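PDB 4DBF: 2-hydroxyhepta-2,4-diene-1,7-dioate isomerase, which probably acts as a magnesium-binding oxaloacetate decarboxylase of the fumarylacetoacetate hydrolase (FAH) family, which also includes isomerases. Local coordinates for residues F23-T28 against M32-I37. Residues are numbered along the deposited sequence; the frame is centred on the assembly and turned at random.
Sequences FGRIAT and MCFCSI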
ATOM      1  N   PHE A  23     -23.095  -6.402   1.444  1.00 26.19           N
ATOM      2  CA  PHE A  23     -22.130  -7.261   2.081  1.00 25.08           C
ATOM      3  C   PHE A  23     -21.345  -6.555   3.153  1.00 24.89           C
ATOM      4  O   PHE A  23     -20.873  -5.473   2.964  1.00 22.28           O
ATOM      5  CB  PHE A  23     -21.115  -7.754   1.094  1.00 24.74           C
ATOM      6  CG  PHE A  23     -21.640  -8.740   0.141  1.00 29.53           C
ATOM      7  CD1 PHE A  23     -22.231  -9.878   0.587  1.00 30.45           C
ATOM      8  CD2 PHE A  23     -21.539  -8.526  -1.199  1.00 32.79           C
ATOM      9  CE1 PHE A  23     -22.726 -10.790  -0.283  1.00 35.18           C
ATOM     10  CE2 PHE A  23     -22.023  -9.438  -2.076  1.00 34.76           C
ATOM     11  CZ  PHE A  23     -22.626 -10.567  -1.619  1.00 35.85           C
ATOM     12  N   GLY A  24     -21.186  -7.216   4.261  1.00 23.28           N
ATOM     13  CA  GLY A  24     -20.385  -6.705   5.321  1.00 22.52           C
ATOM     14  C   GLY A  24     -19.459  -7.732   5.892  1.00 22.40           C
ATOM     15  O   GLY A  24     -19.418  -8.837   5.468  1.00 22.56           O
ATOM     16  N   ARG A  25     -18.718  -7.295   6.872  1.00 22.05           N
ATOM     17  CA  ARG A  25     -17.956  -8.160   7.713  1.00 22.48           C
ATOM     18  C   ARG A  25     -18.406  -7.855   9.131  1.00 21.87           C
ATOM     19  O   ARG A  25     -18.616  -6.734   9.494  1.00 22.05           O
ATOM     20  CB  ARG A  25     -16.488  -7.874   7.591  1.00 24.02           C
ATOM     21  CG  ARG A  25     -15.757  -8.642   6.559  1.00 27.88           C
ATOM     22  CD  ARG A  25     -14.303  -8.179   6.464  1.00 30.48           C
ATOM     23  NE  ARG A  25     -13.483  -8.720   7.498  1.00 35.52           N
ATOM     24  CZ  ARG A  25     -12.869  -8.021   8.446  1.00 32.18           C
ATOM     25  NH1 ARG A  25     -12.938  -6.744   8.515  1.00 30.35           N
ATOM     26  NH2 ARG A  25     -12.166  -8.638   9.343  1.00 30.70           N
ATOM     27  N   ILE A  26     -18.541  -8.893   9.911  1.00 19.69           N
ATOM     28  CA  ILE A  26     -18.987  -8.750  11.263  1.00 19.38           C
ATOM     29  C   ILE A  26     -18.157  -9.539  12.262  1.00 19.27           C
ATOM     30  O   ILE A  26     -17.621 -10.531  11.948  1.00 19.85           O
ATOM     31  CB  ILE A  26     -20.463  -9.159  11.429  1.00 21.16           C
ATOM     32  CG1 ILE A  26     -20.748 -10.511  10.794  1.00 21.35           C
ATOM     33  CG2 ILE A  26     -21.386  -8.097  10.889  1.00 20.68           C
ATOM     34  CD1 ILE A  26     -22.124 -11.024  11.137  1.00 25.08           C
ATOM     35  N   ALA A  27     -18.138  -9.060  13.481  1.00 19.81           N
ATOM     36  CA  ALA A  27     -17.688  -9.804  14.601  1.00 21.20           C
ATOM     37  C   ALA A  27     -18.932 -10.309  15.327  1.00 20.50           C
ATOM     38  O   ALA A  27     -19.859  -9.587  15.523  1.00 20.37           O
ATOM     39  CB  ALA A  27     -16.851  -8.960  15.507  1.00 21.18           C
ATOM     40  N   THR A  28     -18.891 -11.565  15.700  1.00 21.21           N
ATOM     41  CA  THR A  28     -19.948 -12.205  16.428  1.00 22.02           C
ATOM     42  C   THR A  28     -19.370 -12.931  17.637  1.00 23.50           C
ATOM     43  O   THR A  28     -18.205 -13.083  17.729  1.00 21.00           O
ATOM     44  CB  THR A  28     -20.668 -13.232  15.544  1.00 22.04           C
ATOM     45  OG1 THR A  28     -19.902 -14.403  15.487  1.00 21.42           O
ATOM     46  CG2 THR A  28     -20.877 -12.691  14.139  1.00 23.04           C
ATOM     47  N   MET A  32     -15.442 -13.925  13.513  1.00 28.77           N
ATOM     48  CA  MET A  32     -15.716 -13.034  12.397  1.00 28.69           C
ATOM     49  C   MET A  32     -16.098 -13.749  11.153  1.00 26.35           C
ATOM     50  O   MET A  32     -15.600 -14.774  10.873  1.00 25.80           O
ATOM     51  CB  MET A  32     -14.470 -12.271  12.039  1.00 28.77           C
ATOM     52  CG  MET A  32     -14.034 -11.263  13.030  1.00 36.24           C
ATOM     53  SD  MET A  32     -12.481 -10.521  12.533  1.00 44.08           S
ATOM     54  CE  MET A  32     -12.453  -9.264  13.752  1.00 46.13           C
ATOM     55  N   CYS A  33     -16.914 -13.107  10.361  1.00 25.67           N
ATOM     56  CA  CYS A  33     -17.274 -13.632   9.084  1.00 26.00           C
ATOM     57  C   CYS A  33     -17.725 -12.541   8.135  1.00 25.70           C
ATOM     58  O   CYS A  33     -17.958 -11.451   8.535  1.00 23.03           O
ATOM     59  CB  CYS A  33     -18.383 -14.674   9.219  1.00 25.93           C
ATOM     60  SG  CYS A  33     -19.895 -14.037   9.908  1.00 28.54           S
ATOM     61  N   PHE A  34     -17.789 -12.893   6.872  1.00 24.99           N
ATOM     62  CA  PHE A  34     -18.532 -12.177   5.868  1.00 27.03           C
ATOM     63  C   PHE A  34     -20.014 -12.489   5.979  1.00 26.60           C
ATOM     64  O   PHE A  34     -20.399 -13.551   6.361  1.00 26.19           O
ATOM     65  CB  PHE A  34     -18.034 -12.506   4.472  1.00 25.96           C
ATOM     66  CG  PHE A  34     -16.745 -11.843   4.133  1.00 29.33           C
ATOM     67  CD1 PHE A  34     -16.717 -10.522   3.816  1.00 29.10           C
ATOM     68  CD2 PHE A  34     -15.565 -12.539   4.175  1.00 29.14           C
ATOM     69  CE1 PHE A  34     -15.537  -9.910   3.511  1.00 34.16           C
ATOM     70  CE2 PHE A  34     -14.379 -11.929   3.870  1.00 34.81           C
ATOM     71  CZ  PHE A  34     -14.371 -10.616   3.535  1.00 34.39           C
ATOM     72  N   CYS A  35     -20.821 -11.520   5.631  1.00 26.62           N
ATOM     73  CA  CYS A  35     -22.237 -11.639   5.702  1.00 27.10           C
ATOM     74  C   CYS A  35     -22.972 -10.744   4.722  1.00 27.34           C
ATOM     75  O   CYS A  35     -22.451  -9.826   4.168  1.00 25.95           O
ATOM     76  CB  CYS A  35     -22.704 -11.276   7.069  1.00 26.58           C
ATOM     77  SG  CYS A  35     -22.554  -9.533   7.425  1.00 28.67           S
ATOM     78  N   SER A  36     -24.228 -11.042   4.577  1.00 26.70           N
ATOM     79  CA  SER A  36     -25.090 -10.261   3.782  1.00 27.94           C
ATOM     80  C   SER A  36     -25.981  -9.576   4.764  1.00 28.26           C
ATOM     81  O   SER A  36     -26.322 -10.149   5.748  1.00 30.07           O
ATOM     82  CB  SER A  36     -25.867 -11.200   2.885  1.00 30.30           C
ATOM     83  OG  SER A  36     -27.018 -10.618   2.428  1.00 35.96           O
ATOM     84  N   ILE A  37     -26.343  -8.345   4.490  1.00 27.12           N
ATOM     85  CA  ILE A  37     -27.135  -7.542   5.375  1.00 27.67           C
ATOM     86  C   ILE A  37     -28.497  -7.356   4.741  1.00 30.06           C
ATOM     87  O   ILE A  37     -28.589  -6.831   3.688  1.00 28.79           O
ATOM     88  CB  ILE A  37     -26.524  -6.165   5.560  1.00 28.62           C
ATOM     89  CG1 ILE A  37     -25.079  -6.288   6.000  1.00 28.04           C
ATOM     90  CG2 ILE A  37     -27.340  -5.346   6.521  1.00 27.08           C
ATOM     91  CD1 ILE A  37     -24.941  -6.660   7.409  1.00 33.57           C
TER
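Arg25 sets CG over one face of the Phe34 ring, 3.3 Å from CE1 of Phe34. CD lies near CE1 and CZ as the chain crosses the ring. It then bends at chi3 (79°), and the guanidinium plane ends up 64° from the ring plane. NH2 of Arg25 comes 3.7 Å from SD of Met32. NH1 is held elsewhere, by a hydrogen bond to Ala76 O. On the other face of the hairpin, Ile26 meets two thiols. Its CG1 lies 3.7 Å from Cys33 SG, and its CG2 3.9 Å from Cys35 SG. Both SG atoms turn toward the neighbouring strand, that of Cys35 also nearing the Gly24 carbonyl.

The backbones form an antiparallel ladder. Gly24 and Cys35 hydrogen-bond twice: Gly24 N to Cys35 O (2.9 Å) and Cys35 N to Gly24 O. Ile26 and Cys33 do the same, by Ile26 N to Cys33 O (3.0 Å, nearly straight at 169°) and Cys33 N to Ile26 O. Cys35 O also sits in plane at the edge of the Phe23 ring.

This is a beta hairpin in the N-terminal Rv2993c-like region. Its turn carries Asp30, which binds magnesium in a structure of this protein, though not in this chain. Strand 22-28 also pairs with strands 73-75 and 190-197, and strand 31-38 pairs with strand 48-52. Ile26 packs on Ala49 and Trp67, while Phe23 and Phe34 both touch Ile52.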